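Guanosine 5'-monophosphate Reductase (Trypanosoma brucei brucei, PDB 6LK4) probably catalyses the NADPH-dependent deamination of GMP to IMP, and binds GTP in a cystathionine-beta-synthase (CBS) domain through which its activity and oligomeric state are regulated. Local coordinates at residues 16-21 against 472-477; 262-267 against 291-296; 100-105 against 129-134. One frame throughout, in Å; residues are numbered along the deposited sequence.

How the contacts relate
Contact 2 belongs to the eight-stranded TIM barrel, contact 1 to a small sheet packed beside it, and contact 3 to the CBS region that binds GTP. Contact 1 joins the two ends of the modelled chain as a two-stranded sheet, so both other contacts lie between its segments in sequence: 100-105 with 129-134 first, then 262-267 with 291-296. Contact 2 joins the loops after two adjacent barrel strands, its centre about 27 Å from that of contact 1, and both touch the same neighbouring subunit. Contact 3 lies across the chain's centre, about 59 Å and 49 Å from the centres of contacts 1 and 2, so the GTP-binding contact is remote from both.

Contact 1. Residues 16-21 against 472-477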
ATOM      1  N   ASP A  16     -25.067 -16.679  -4.886  1.00 54.72           N
ATOM      2  CA  ASP A  16     -25.065 -15.232  -4.691  1.00 56.61           C
ATOM      3  C   ASP A  16     -26.088 -14.505  -5.550  1.00 54.30           C
ATOM      4  O   ASP A  16     -26.273 -13.308  -5.351  1.00 60.30           O
ATOM      5  CB  ASP A  16     -23.664 -14.657  -4.935  1.00 49.28           C
ATOM      6  CG  ASP A  16     -22.670 -15.106  -3.864  1.00 64.75           C
ATOM      7  OD1 ASP A  16     -23.123 -15.755  -2.889  1.00 71.15           O
ATOM      8  OD2 ASP A  16     -21.453 -14.827  -3.972  1.00 67.01           O
ATOM      9  N   ASP A  17     -26.782 -15.181  -6.465  1.00 54.71           N
ATOM     10  CA  ASP A  17     -27.823 -14.509  -7.235  1.00 50.39           C
ATOM     11  C   ASP A  17     -29.151 -14.399  -6.495  1.00 58.42           C
ATOM     12  O   ASP A  17     -30.019 -13.629  -6.923  1.00 55.33           O
ATOM     13  CB  ASP A  17     -28.078 -15.244  -8.549  1.00 52.78           C
ATOM     14  CG  ASP A  17     -26.919 -15.116  -9.529  1.00 56.85           C
ATOM     15  OD1 ASP A  17     -26.585 -13.971  -9.892  1.00 58.91           O
ATOM     16  OD2 ASP A  17     -26.341 -16.160  -9.922  1.00 56.80           O
ATOM     17  N   VAL A  18     -29.362 -15.173  -5.424  1.00 54.96           N
ATOM     18  CA  VAL A  18     -30.689 -15.271  -4.840  1.00 52.77           C
ATOM     19  C   VAL A  18     -30.652 -15.053  -3.332  1.00 56.26           C
ATOM     20  O   VAL A  18     -29.614 -15.175  -2.678  1.00 58.96           O
ATOM     21  CB  VAL A  18     -31.343 -16.614  -5.175  1.00 53.74           C
ATOM     22  CG1 VAL A  18     -31.475 -16.726  -6.682  1.00 52.31           C
ATOM     23  CG2 VAL A  18     -30.520 -17.771  -4.614  1.00 50.13           C
ATOM     24  N   LEU A  19     -31.810 -14.695  -2.794  1.00 56.07           N
ATOM     25  CA  LEU A  19     -32.044 -14.658  -1.359  1.00 56.82           C
ATOM     26  C   LEU A  19     -33.285 -15.483  -1.053  1.00 55.92           C
ATOM     27  O   LEU A  19     -34.187 -15.600  -1.887  1.00 54.02           O
ATOM     28  CB  LEU A  19     -32.233 -13.228  -0.845  1.00 57.02           C
ATOM     29  CG  LEU A  19     -31.079 -12.217  -0.896  1.00 59.89           C
ATOM     30  CD1 LEU A  19     -31.557 -10.847  -0.412  1.00 60.44           C
ATOM     31  CD2 LEU A  19     -29.938 -12.679  -0.045  1.00 50.04           C
ATOM     32  N   ILE A  20     -33.310 -16.097   0.128  1.00 56.02           N
ATOM     33  CA  ILE A  20     -34.515 -16.790   0.562  1.00 53.95           C
ATOM     34  C   ILE A  20     -35.581 -15.760   0.922  1.00 53.16           C
ATOM     35  O   ILE A  20     -35.334 -14.848   1.719  1.00 54.56           O
ATOM     36  CB  ILE A  20     -34.198 -17.718   1.743  1.00 52.44           C
ATOM     37  CG1 ILE A  20     -33.387 -18.919   1.252  1.00 57.13           C
ATOM     38  CG2 ILE A  20     -35.492 -18.191   2.440  1.00 53.46           C
ATOM     39  CD1 ILE A  20     -32.736 -19.711   2.369  1.00 56.71           C
ATOM     40  N   ILE A  21     -36.766 -15.895   0.341  1.00 48.17           N
ATOM     41  CA  ILE A  21     -37.837 -14.940   0.642  1.00 54.30           C
ATOM     42  C   ILE A  21     -38.444 -15.282   1.999  1.00 53.59           C
ATOM     43  O   ILE A  21     -38.806 -16.447   2.226  1.00 59.87           O
ATOM     44  CB  ILE A  21     -38.906 -14.947  -0.438  1.00 57.05           C
ATOM     45  CG1 ILE A  21     -38.337 -14.512  -1.798  1.00 51.94           C
ATOM     46  CG2 ILE A  21     -40.022 -14.030   0.011  1.00 49.55           C
ATOM     47  CD1 ILE A  21     -39.382 -14.477  -2.895  1.00 47.54           C
ATOM     48  N   PHE A 472     -37.245 -18.233  -3.655  1.00 52.79           N
ATOM     49  CA  PHE A 472     -36.100 -17.381  -3.898  1.00 50.88           C
ATOM     50  C   PHE A 472     -36.526 -16.081  -4.554  1.00 53.20           C
ATOM     51  O   PHE A 472     -37.542 -16.019  -5.250  1.00 57.07           O
ATOM     52  CB  PHE A 472     -35.089 -18.095  -4.793  1.00 52.06           C
ATOM     53  CG  PHE A 472     -34.410 -19.234  -4.118  1.00 53.50           C
ATOM     54  CD1 PHE A 472     -33.558 -19.007  -3.054  1.00 51.42           C
ATOM     55  CD2 PHE A 472     -34.635 -20.535  -4.531  1.00 52.10           C
ATOM     56  CE1 PHE A 472     -32.929 -20.059  -2.428  1.00 53.66           C
ATOM     57  CE2 PHE A 472     -34.012 -21.588  -3.903  1.00 52.79           C
ATOM     58  CZ  PHE A 472     -33.157 -21.352  -2.853  1.00 52.57           C
ATOM     59  N   VAL A 473     -35.716 -15.048  -4.346  1.00 49.99           N
ATOM     60  CA  VAL A 473     -35.790 -13.824  -5.128  1.00 53.08           C
ATOM     61  C   VAL A 473     -34.387 -13.516  -5.633  1.00 54.78           C
ATOM     62  O   VAL A 473     -33.401 -13.707  -4.912  1.00 54.77           O
ATOM     63  CB  VAL A 473     -36.369 -12.646  -4.302  1.00 53.88           C
ATOM     64  CG1 VAL A 473     -35.453 -12.298  -3.115  1.00 50.42           C
ATOM     65  CG2 VAL A 473     -36.613 -11.445  -5.185  1.00 52.76           C
ATOM     66  N   ARG A 474     -34.298 -13.035  -6.869  1.00 55.20           N
ATOM     67  CA  ARG A 474     -33.032 -12.830  -7.558  1.00 51.94           C
ATOM     68  C   ARG A 474     -32.543 -11.398  -7.402  1.00 58.90           C
ATOM     69  O   ARG A 474     -33.308 -10.450  -7.589  1.00 62.75           O
ATOM     70  CB  ARG A 474     -33.226 -13.130  -9.029  1.00 60.10           C
ATOM     71  CG  ARG A 474     -32.175 -13.924  -9.692  1.00 59.77           C
ATOM     72  CD  ARG A 474     -32.553 -14.012 -11.153  1.00 56.55           C
ATOM     73  NE  ARG A 474     -31.591 -13.308 -11.986  1.00 60.35           N
ATOM     74  CZ  ARG A 474     -31.570 -13.379 -13.310  1.00 63.83           C
ATOM     75  NH1 ARG A 474     -32.471 -14.128 -13.932  1.00 55.51           N
ATOM     76  NH2 ARG A 474     -30.645 -12.715 -14.003  1.00 65.73           N
ATOM     77  N   MET A 475     -31.266 -11.236  -7.083  1.00 61.57           N
ATOM     78  CA  MET A 475     -30.669  -9.914  -7.003  1.00 61.23           C
ATOM     79  C   MET A 475     -30.010  -9.538  -8.330  1.00 66.18           C
ATOM     80  O   MET A 475     -30.033 -10.286  -9.310  1.00 66.58           O
ATOM     81  CB  MET A 475     -29.619  -9.832  -5.892  1.00 66.32           C
ATOM     82  CG  MET A 475     -30.136  -9.858  -4.478  1.00 67.08           C
ATOM     83  SD  MET A 475     -29.052 -10.908  -3.496  1.00 84.52           S
ATOM     84  CE  MET A 475     -27.837  -9.764  -2.903  1.00 71.34           C
ATOM     85  N   THR A 476     -29.394  -8.353  -8.334  1.00 71.84           N
ATOM     86  CA  THR A 476     -28.500  -7.863  -9.377  1.00 73.85           C
ATOM     87  C   THR A 476     -27.273  -7.226  -8.710  1.00 84.13           C
ATOM     88  O   THR A 476     -26.503  -7.898  -8.009  1.00 74.95           O
ATOM     89  CB  THR A 476     -29.212  -6.832 -10.262  1.00 64.60           C
ATOM     90  OG1 THR A 476     -29.451  -5.672  -9.478  1.00 59.72           O
ATOM     91  CG2 THR A 476     -30.562  -7.325 -10.744  1.00 62.94           C
ATOM     92  N   GLY A 477     -27.113  -5.910  -8.887  1.00 95.64           N
ATOM     93  CA  GLY A 477     -26.000  -5.159  -8.318  1.00 93.08           C
ATOM     94  C   GLY A 477     -26.061  -4.989  -6.812  1.00 88.15           C
ATOM     95  O   GLY A 477     -25.363  -5.727  -6.106  1.00 99.53           O
TER
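Phe472 lies beside Val18 and Ile20 on one face of an antiparallel two-stranded sheet made by strands 18-20 and 472-474. Its CB is 4.0 Å from Val18 CB, and CG is near the same valine. The ring then leans along strand 18-20: CD1 meets Val18 CG2 at 3.6 Å, CE1 goes on to Ile20 CG1 at 3.9 Å, and Leu19 O lies at the ring edge near CD1. With CG anti to its own carbonyl carbon (chi1 -70°), the ring meets both branched side chains obliquely; beta-branched residues suit a strand and offer it apolar contact. Backbone bonds pair Leu19 with Val473, Leu19 N giving to Val473 O at 2.8 Å and Val473 N to Leu19 O at 2.9 Å. A third bond, from Met475 N to Asp17 O, carries the pairing beyond the strand. On the other face Met475 SD rests on Leu19 CG at 3.5 Å; the bends of the flexible thioether chain swing its sulfur over the leucine. The Ile21 and Val473 side chains cross at about a right angle, Ile21 CG1 3.7 Å from Val473 CB. Asp17 turns its carboxylate back to Thr14 N. Leu331 of helix 330-344 packs on Val18 and Phe472, while Lys362 and Ser361 of helix 357-365 touch Phe472 and Ile20. Gly327 of a neighbouring subunit meets Leu19 and Val473, placing the little sheet between barrel helices and that subunit.

Contact 2. Residues 262-267 against 291-296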
ATOM      1  N   HIS A 262     -16.255 -35.271 -13.830  1.00 55.29           N
ATOM      2  CA  HIS A 262     -17.288 -35.327 -14.858  1.00 61.15           C
ATOM      3  C   HIS A 262     -18.071 -36.635 -14.699  1.00 59.37           C
ATOM      4  O   HIS A 262     -17.816 -37.627 -15.383  1.00 61.87           O
ATOM      5  CB  HIS A 262     -16.634 -35.185 -16.231  1.00 59.15           C
ATOM      6  CG  HIS A 262     -17.605 -35.036 -17.354  1.00 60.97           C
ATOM      7  ND1 HIS A 262     -18.914 -34.647 -17.160  1.00 62.43           N
ATOM      8  CD2 HIS A 262     -17.459 -35.233 -18.688  1.00 64.77           C
ATOM      9  CE1 HIS A 262     -19.535 -34.618 -18.326  1.00 60.95           C
ATOM     10  NE2 HIS A 262     -18.675 -34.965 -19.270  1.00 61.18           N
ATOM     11  N   GLY A 263     -19.054 -36.614 -13.799  1.00 57.95           N
ATOM     12  CA  GLY A 263     -19.827 -37.799 -13.470  1.00 59.91           C
ATOM     13  C   GLY A 263     -20.802 -38.254 -14.543  1.00 59.16           C
ATOM     14  O   GLY A 263     -21.230 -39.415 -14.514  1.00 62.12           O
ATOM     15  N   HIS A 264     -21.168 -37.380 -15.484  1.00 53.81           N
ATOM     16  CA  HIS A 264     -22.046 -37.780 -16.589  1.00 60.79           C
ATOM     17  C   HIS A 264     -21.229 -38.434 -17.711  1.00 63.59           C
ATOM     18  O   HIS A 264     -21.235 -38.007 -18.864  1.00 65.99           O
ATOM     19  CB  HIS A 264     -22.838 -36.589 -17.113  1.00 54.95           C
ATOM     20  CG  HIS A 264     -24.011 -36.967 -17.966  1.00 59.62           C
ATOM     21  ND1 HIS A 264     -24.807 -36.037 -18.600  1.00 64.80           N
ATOM     22  CD2 HIS A 264     -24.521 -38.179 -18.292  1.00 60.82           C
ATOM     23  CE1 HIS A 264     -25.762 -36.658 -19.271  1.00 60.45           C
ATOM     24  NE2 HIS A 264     -25.610 -37.958 -19.101  1.00 61.57           N
ATOM     25  N   SER A 265     -20.512 -39.496 -17.349  1.00 65.38           N
ATOM     26  CA  SER A 265     -19.619 -40.199 -18.257  1.00 61.91           C
ATOM     27  C   SER A 265     -19.867 -41.697 -18.166  1.00 62.37           C
ATOM     28  O   SER A 265     -20.370 -42.208 -17.163  1.00 67.11           O
ATOM     29  CB  SER A 265     -18.158 -39.901 -17.929  1.00 63.97           C
ATOM     30  OG  SER A 265     -17.851 -40.406 -16.637  1.00 64.95           O
ATOM     31  N   ASP A 266     -19.493 -42.407 -19.224  1.00 67.18           N
ATOM     32  CA  ASP A 266     -19.641 -43.859 -19.214  1.00 65.04           C
ATOM     33  C   ASP A 266     -18.750 -44.505 -18.151  1.00 65.13           C
ATOM     34  O   ASP A 266     -19.154 -45.481 -17.505  1.00 65.48           O
ATOM     35  CB  ASP A 266     -19.338 -44.413 -20.605  1.00 62.12           C
ATOM     36  CG  ASP A 266     -20.532 -44.310 -21.550  1.00 71.24           C
ATOM     37  OD1 ASP A 266     -21.646 -43.971 -21.087  1.00 70.55           O
ATOM     38  OD2 ASP A 266     -20.356 -44.569 -22.760  1.00 73.35           O
ATOM     39  N   LEU A 267     -17.549 -43.969 -17.932  1.00 63.23           N
ATOM     40  CA  LEU A 267     -16.686 -44.518 -16.890  1.00 66.12           C
ATOM     41  C   LEU A 267     -17.398 -44.504 -15.546  1.00 69.43           C
ATOM     42  O   LEU A 267     -17.394 -45.501 -14.817  1.00 74.82           O
ATOM     43  CB  LEU A 267     -15.379 -43.724 -16.811  1.00 66.99           C
ATOM     44  N   ILE A 291     -22.165 -34.290 -10.978  1.00 54.97           N
ATOM     45  CA  ILE A 291     -23.083 -34.010 -12.068  1.00 52.34           C
ATOM     46  C   ILE A 291     -23.742 -32.655 -11.858  1.00 56.93           C
ATOM     47  O   ILE A 291     -23.749 -32.093 -10.759  1.00 59.76           O
ATOM     48  CB  ILE A 291     -24.161 -35.102 -12.198  1.00 56.43           C
ATOM     49  CG1 ILE A 291     -24.864 -35.313 -10.858  1.00 56.08           C
ATOM     50  CG2 ILE A 291     -23.533 -36.375 -12.656  1.00 58.03           C
ATOM     51  CD1 ILE A 291     -26.240 -35.934 -10.986  1.00 56.87           C
ATOM     52  N   ALA A 292     -24.330 -32.148 -12.932  1.00 56.84           N
ATOM     53  CA  ALA A 292     -24.939 -30.836 -12.900  1.00 51.93           C
ATOM     54  C   ALA A 292     -26.201 -30.719 -13.745  1.00 55.13           C
ATOM     55  O   ALA A 292     -26.775 -29.627 -13.807  1.00 64.37           O
ATOM     56  CB  ALA A 292     -23.919 -29.780 -13.340  1.00 48.78           C
ATOM     57  N   SER A 293     -26.685 -31.791 -14.349  1.00 50.77           N
ATOM     58  CA  SER A 293     -27.851 -31.709 -15.219  1.00 53.58           C
ATOM     59  C   SER A 293     -28.880 -32.756 -14.823  1.00 56.88           C
ATOM     60  O   SER A 293     -28.575 -33.760 -14.173  1.00 53.26           O
ATOM     61  CB  SER A 293     -27.477 -31.906 -16.700  1.00 53.36           C
ATOM     62  OG  SER A 293     -27.229 -33.277 -16.996  1.00 57.25           O
ATOM     63  N   ALA A 294     -30.109 -32.527 -15.277  1.00 59.20           N
ATOM     64  CA  ALA A 294     -31.169 -33.485 -15.009  1.00 54.10           C
ATOM     65  C   ALA A 294     -30.891 -34.813 -15.701  1.00 55.53           C
ATOM     66  O   ALA A 294     -31.055 -35.881 -15.098  1.00 57.34           O
ATOM     67  CB  ALA A 294     -32.514 -32.910 -15.448  1.00 49.42           C
ATOM     68  N   GLU A 295     -30.458 -34.770 -16.962  1.00 59.18           N
ATOM     69  CA  GLU A 295     -30.190 -36.011 -17.690  1.00 61.44           C
ATOM     70  C   GLU A 295     -29.077 -36.800 -17.024  1.00 58.22           C
ATOM     71  O   GLU A 295     -29.141 -38.036 -16.948  1.00 56.16           O
ATOM     72  CB  GLU A 295     -29.842 -35.725 -19.160  1.00 54.16           C
ATOM     73  CG  GLU A 295     -30.710 -34.628 -19.794  1.00 67.28           C
ATOM     74  CD  GLU A 295     -30.294 -33.206 -19.356  1.00 72.53           C
ATOM     75  OE1 GLU A 295     -29.411 -32.609 -20.026  1.00 87.84           O
ATOM     76  OE2 GLU A 295     -30.822 -32.697 -18.334  1.00 72.89           O
ATOM     77  N   ALA A 296     -28.050 -36.106 -16.530  1.00 56.02           N
ATOM     78  CA  ALA A 296     -27.014 -36.798 -15.780  1.00 57.83           C
ATOM     79  C   ALA A 296     -27.594 -37.454 -14.532  1.00 57.33           C
ATOM     80  O   ALA A 296     -27.328 -38.629 -14.252  1.00 56.80           O
ATOM     81  CB  ALA A 296     -25.887 -35.837 -15.405  1.00 58.21           C
TER
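Gly263 and His264 run past Ile291 and Ala296, with Gly263 CA 5.2 Å from Ile291 CA and His264 CA 5.1 Å from Ala296 CA, and no hydrogen bond links the segments, so side chains make the join. His264 is the centre of an inverse gamma turn, with a weak bond from Ser265 N to Gly263 O. Its CG stands anti to the backbone N (chi1 -164°), which carries the imidazole across to the first turn of helix 294-303. There Ala296 lies over one face of the ring: its CB is 3.6 Å from the ring centroid and 27° off the normal, a CH-pi contact. The small methyl of alanine lets the flat ring come down close to the helix backbone, and Ala296 CA too sits over the ring's centre. Glu295 adds a looser, oblique contact, its CB 4.2 Å from His264 CE1. Ile291 puts CG2 3.8 Å from Gly263 C; glycine suits this spot because the Ile291 methyl packs close against its backbone. Each segment ends in a serine-capped helix. Ser293 OG accepts from Ala296 N at 3.0 Å, fixing the turn that presents the alanine methyl, whereas Ser265 OG gives to His262 O at 3.0 Å and also takes a weak bond from Cys268 N at the start of helix 266-276. His24 of a neighbouring subunit meets the His264 ring as well. The contact thus ties together adjacent beta-alpha loops of the TIM barrel, those leading from strand 255-259 into helix 266-276 and from strand 285-291 into helix 294-303.

Contact 3. Residues 100-105 against 129-134; sequences ESPRII and CLLVVN. With GTP (guanosine-5'-triphosphate), chain B.
Ile105 pushes its branched side chain into the hollow between Leu130 and Val132 on the neighbouring strand. Its CD1 reaches Leu130 CD1 at 3.9 Å, while its CG2 lies side by side with Val132 CG2, also 3.9 Å away. CG1 extends anti to the backbone N (chi1 -160°), leaving the two arms spread to meet both neighbours. Toward the opposite face of the sheet, Ile104 crosses Val133 at about a right angle, CD1 against CG2 at 3.6 Å, and the bump of the Pro102 ring, CG foremost, rests on Leu131 CD1. The beta-branched Ile104, Ile105, Val132 and Val133 suit extended strands, and their methyls fill the gaps between side chains. Leu130 CD2 packs against Arg103 CB at 3.6 Å. Three backbone bonds set this register, among them a nearly straight one from Leu131 N to a lone pair of Arg103 O. GTP enters at the end where the segments part: Arg103 N gives to its O6 at 2.9 Å, and GTP N2 makes a weak bond to Cys129 SG at 3.4 Å, so the base spans both segments. The guanidinium of Arg103 instead makes a cation-pi contact with Trp120. Strands 104-105 and 130-133, joined through helix 111-118, form a beta-alpha-beta unit of the CBS fold; strand 141-145 continues the sheet, Val159 of helix 159-162 packs on Ile105 and Val132, and Leu203 of strand 203-208 on Pro102 and Leu131.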
ATOM      1  N   GLU A 100     -13.945 -54.635  19.697  1.00 65.18           N
ATOM      2  CA  GLU A 100     -13.378 -55.881  19.209  1.00 63.74           C
ATOM      3  C   GLU A 100     -11.861 -55.822  19.323  1.00 64.97           C
ATOM      4  O   GLU A 100     -11.249 -54.761  19.146  1.00 66.37           O
ATOM      5  CB  GLU A 100     -13.790 -56.134  17.762  1.00 62.26           C
ATOM      6  CG  GLU A 100     -15.247 -56.517  17.581  1.00 69.91           C
ATOM      7  CD  GLU A 100     -15.534 -56.965  16.166  1.00 74.65           C
ATOM      8  OE1 GLU A 100     -14.559 -57.192  15.419  1.00 73.84           O
ATOM      9  OE2 GLU A 100     -16.725 -57.080  15.799  1.00 80.26           O
ATOM     10  N   SER A 101     -11.259 -56.962  19.634  1.00 65.17           N
ATOM     11  CA  SER A 101      -9.802 -57.090  19.679  1.00 67.71           C
ATOM     12  C   SER A 101      -9.156 -55.977  20.504  1.00 63.48           C
ATOM     13  O   SER A 101      -8.384 -55.170  19.972  1.00 61.42           O
ATOM     14  CB  SER A 101      -9.250 -57.109  18.261  1.00 55.98           C
ATOM     15  N   PRO A 102      -9.468 -55.867  21.794  1.00 61.01           N
ATOM     16  CA  PRO A 102      -8.883 -54.779  22.592  1.00 61.15           C
ATOM     17  C   PRO A 102      -7.398 -54.997  22.817  1.00 61.85           C
ATOM     18  O   PRO A 102      -6.918 -56.132  22.886  1.00 64.49           O
ATOM     19  CB  PRO A 102      -9.655 -54.844  23.912  1.00 58.52           C
ATOM     20  CG  PRO A 102     -10.141 -56.252  23.996  1.00 63.14           C
ATOM     21  CD  PRO A 102     -10.419 -56.677  22.579  1.00 61.77           C
ATOM     22  N   ARG A 103      -6.665 -53.888  22.934  1.00 61.30           N
ATOM     23  CA  ARG A 103      -5.214 -53.981  23.087  1.00 64.09           C
ATOM     24  C   ARG A 103      -4.856 -54.726  24.363  1.00 63.80           C
ATOM     25  O   ARG A 103      -5.440 -54.484  25.425  1.00 68.18           O
ATOM     26  CB  ARG A 103      -4.582 -52.598  23.096  1.00 59.61           C
ATOM     27  CG  ARG A 103      -4.932 -51.756  21.883  1.00 65.78           C
ATOM     28  CD  ARG A 103      -4.612 -52.482  20.587  1.00 62.71           C
ATOM     29  NE  ARG A 103      -3.180 -52.442  20.315  1.00 64.76           N
ATOM     30  CZ  ARG A 103      -2.580 -53.052  19.299  1.00 62.99           C
ATOM     31  NH1 ARG A 103      -3.277 -53.761  18.421  1.00 63.76           N
ATOM     32  NH2 ARG A 103      -1.273 -52.945  19.167  1.00 67.83           N
ATOM     33  N   ILE A 104      -3.893 -55.643  24.247  1.00 67.41           N
ATOM     34  CA  ILE A 104      -3.461 -56.495  25.347  1.00 67.44           C
ATOM     35  C   ILE A 104      -1.975 -56.247  25.637  1.00 63.05           C
ATOM     36  O   ILE A 104      -1.300 -55.482  24.957  1.00 63.78           O
ATOM     37  CB  ILE A 104      -3.724 -57.981  25.058  1.00 66.37           C
ATOM     38  CG1 ILE A 104      -2.932 -58.412  23.826  1.00 67.59           C
ATOM     39  CG2 ILE A 104      -5.200 -58.220  24.834  1.00 63.61           C
ATOM     40  CD1 ILE A 104      -3.012 -59.879  23.549  1.00 75.69           C
ATOM     41  N   ILE A 105      -1.478 -56.904  26.684  1.00 69.37           N
ATOM     42  CA  ILE A 105      -0.062 -56.852  27.039  1.00 67.75           C
ATOM     43  C   ILE A 105       0.229 -58.052  27.928  1.00 69.75           C
ATOM     44  O   ILE A 105      -0.682 -58.656  28.501  1.00 71.75           O
ATOM     45  CB  ILE A 105       0.308 -55.518  27.739  1.00 70.91           C
ATOM     46  CG1 ILE A 105       1.818 -55.272  27.655  1.00 68.60           C
ATOM     47  CG2 ILE A 105      -0.205 -55.491  29.189  1.00 66.59           C
ATOM     48  CD1 ILE A 105       2.261 -53.991  28.279  1.00 69.18           C
ATOM     49  N   CYS A 129      -6.645 -48.238  28.319  1.00 60.13           N
ATOM     50  CA  CYS A 129      -6.109 -49.253  29.205  1.00 62.84           C
ATOM     51  C   CYS A 129      -5.534 -50.363  28.348  1.00 63.97           C
ATOM     52  O   CYS A 129      -5.797 -50.447  27.151  1.00 64.80           O
ATOM     53  CB  CYS A 129      -7.179 -49.796  30.151  1.00 62.01           C
ATOM     54  SG  CYS A 129      -8.173 -51.050  29.369  1.00 60.96           S
ATOM     55  N   LEU A 130      -4.742 -51.208  28.971  1.00 64.18           N
ATOM     56  CA  LEU A 130      -4.265 -52.429  28.353  1.00 65.74           C
ATOM     57  C   LEU A 130      -4.747 -53.593  29.196  1.00 68.65           C
ATOM     58  O   LEU A 130      -4.696 -53.537  30.435  1.00 69.07           O
ATOM     59  CB  LEU A 130      -2.740 -52.468  28.251  1.00 65.94           C
ATOM     60  CG  LEU A 130      -2.103 -51.397  27.375  1.00 71.45           C
ATOM     61  CD1 LEU A 130      -0.599 -51.462  27.510  1.00 67.57           C
ATOM     62  CD2 LEU A 130      -2.529 -51.569  25.921  1.00 66.75           C
ATOM     63  N   LEU A 131      -5.246 -54.629  28.529  1.00 63.96           N
ATOM     64  CA  LEU A 131      -5.666 -55.826  29.234  1.00 67.12           C
ATOM     65  C   LEU A 131      -4.489 -56.789  29.293  1.00 67.70           C
ATOM     66  O   LEU A 131      -3.871 -57.094  28.269  1.00 65.12           O
ATOM     67  CB  LEU A 131      -6.888 -56.450  28.564  1.00 65.20           C
ATOM     68  CG  LEU A 131      -8.028 -55.444  28.731  1.00 67.28           C
ATOM     69  CD1 LEU A 131      -9.141 -55.696  27.753  1.00 60.57           C
ATOM     70  CD2 LEU A 131      -8.540 -55.431  30.170  1.00 61.47           C
ATOM     71  N   VAL A 132      -4.152 -57.219  30.502  1.00 69.07           N
ATOM     72  CA  VAL A 132      -3.029 -58.119  30.717  1.00 70.88           C
ATOM     73  C   VAL A 132      -3.552 -59.540  30.586  1.00 73.08           C
ATOM     74  O   VAL A 132      -4.423 -59.962  31.356  1.00 74.35           O
ATOM     75  CB  VAL A 132      -2.377 -57.883  32.090  1.00 69.19           C
ATOM     76  CG1 VAL A 132      -1.007 -58.523  32.133  1.00 70.88           C
ATOM     77  CG2 VAL A 132      -2.276 -56.396  32.372  1.00 65.60           C
ATOM     78  N   VAL A 133      -3.049 -60.269  29.594  1.00 69.37           N
ATOM     79  CA  VAL A 133      -3.493 -61.628  29.339  1.00 72.50           C
ATOM     80  C   VAL A 133      -2.272 -62.532  29.352  1.00 74.24           C
ATOM     81  O   VAL A 133      -1.133 -62.069  29.335  1.00 76.29           O
ATOM     82  CB  VAL A 133      -4.273 -61.759  28.012  1.00 71.86           C
ATOM     83  CG1 VAL A 133      -5.517 -60.900  28.056  1.00 69.62           C
ATOM     84  CG2 VAL A 133      -3.397 -61.374  26.843  1.00 71.83           C
ATOM     85  N   ASN A 134      -2.526 -63.845  29.381  1.00 77.37           N
ATOM     86  CA  ASN A 134      -1.437 -64.805  29.570  1.00 74.39           C
ATOM     87  C   ASN A 134      -0.560 -64.921  28.328  1.00 76.33           C
ATOM     88  O   ASN A 134       0.666 -65.001  28.440  1.00 77.91           O
ATOM     89  CB  ASN A 134      -1.988 -66.174  29.979  1.00 74.77           C
ATOM     90  CG  ASN A 134      -2.866 -66.806  28.920  1.00 78.82           C
ATOM     91  OD1 ASN A 134      -3.078 -66.250  27.839  1.00 80.35           O
ATOM     92  ND2 ASN A 134      -3.390 -67.984  29.231  1.00 78.78           N
TER
HETATM   93  O3B GTP B 601      -9.533 -39.802  25.410  1.00 84.08           O
HETATM   94  PB  GTP B 601     -10.803 -40.714  25.784  1.00 84.03           P
HETATM   95  O1B GTP B 601     -11.916 -40.509  24.773  1.00 83.21           O
HETATM   96  O2B GTP B 601     -11.286 -40.398  27.187  1.00 89.72           O
HETATM   97  O3A GTP B 601     -10.193 -42.203  25.698  1.00 78.40           O
HETATM   98  PA  GTP B 601      -9.784 -43.112  26.966  1.00 79.56           P
HETATM   99  O1A GTP B 601     -10.268 -42.578  28.293  1.00 82.02           O
HETATM  100  O2A GTP B 601      -8.299 -43.312  26.933  1.00 72.96           O
HETATM  101  O5' GTP B 601     -10.548 -44.501  26.696  1.00 79.74           O
HETATM  102  C5' GTP B 601     -10.243 -45.289  25.575  1.00 69.03           C
HETATM  103  C4' GTP B 601     -11.093 -44.920  24.361  1.00 67.90           C
HETATM  104  O4' GTP B 601     -10.420 -45.452  23.237  1.00 68.77           O
HETATM  105  C3' GTP B 601     -12.491 -45.516  24.347  1.00 67.59           C
HETATM  106  O3' GTP B 601     -13.359 -44.610  23.695  1.00 66.88           O
HETATM  107  C2' GTP B 601     -12.341 -46.754  23.492  1.00 63.80           C
HETATM  108  O2' GTP B 601     -13.498 -47.133  22.782  1.00 63.10           O
HETATM  109  C1' GTP B 601     -11.227 -46.368  22.542  1.00 65.47           C
HETATM  110  N9  GTP B 601     -10.486 -47.592  22.256  1.00 61.09           N
HETATM  111  C8  GTP B 601     -10.300 -48.137  21.021  1.00 62.00           C
HETATM  112  N7  GTP B 601      -9.595 -49.276  21.170  1.00 61.90           N
HETATM  113  C5  GTP B 601      -9.340 -49.456  22.488  1.00 64.77           C
HETATM  114  C6  GTP B 601      -8.660 -50.451  23.172  1.00 64.41           C
HETATM  115  O6  GTP B 601      -8.163 -51.383  22.520  1.00 63.58           O
HETATM  116  N1  GTP B 601      -8.541 -50.384  24.550  1.00 61.91           N
HETATM  117  C2  GTP B 601      -9.098 -49.320  25.229  1.00 63.61           C
HETATM  118  N2  GTP B 601      -8.996 -49.234  26.556  1.00 61.73           N
HETATM  119  N3  GTP B 601      -9.768 -48.331  24.533  1.00 63.05           N
HETATM  120  C4  GTP B 601      -9.891 -48.400  23.185  1.00 61.84           C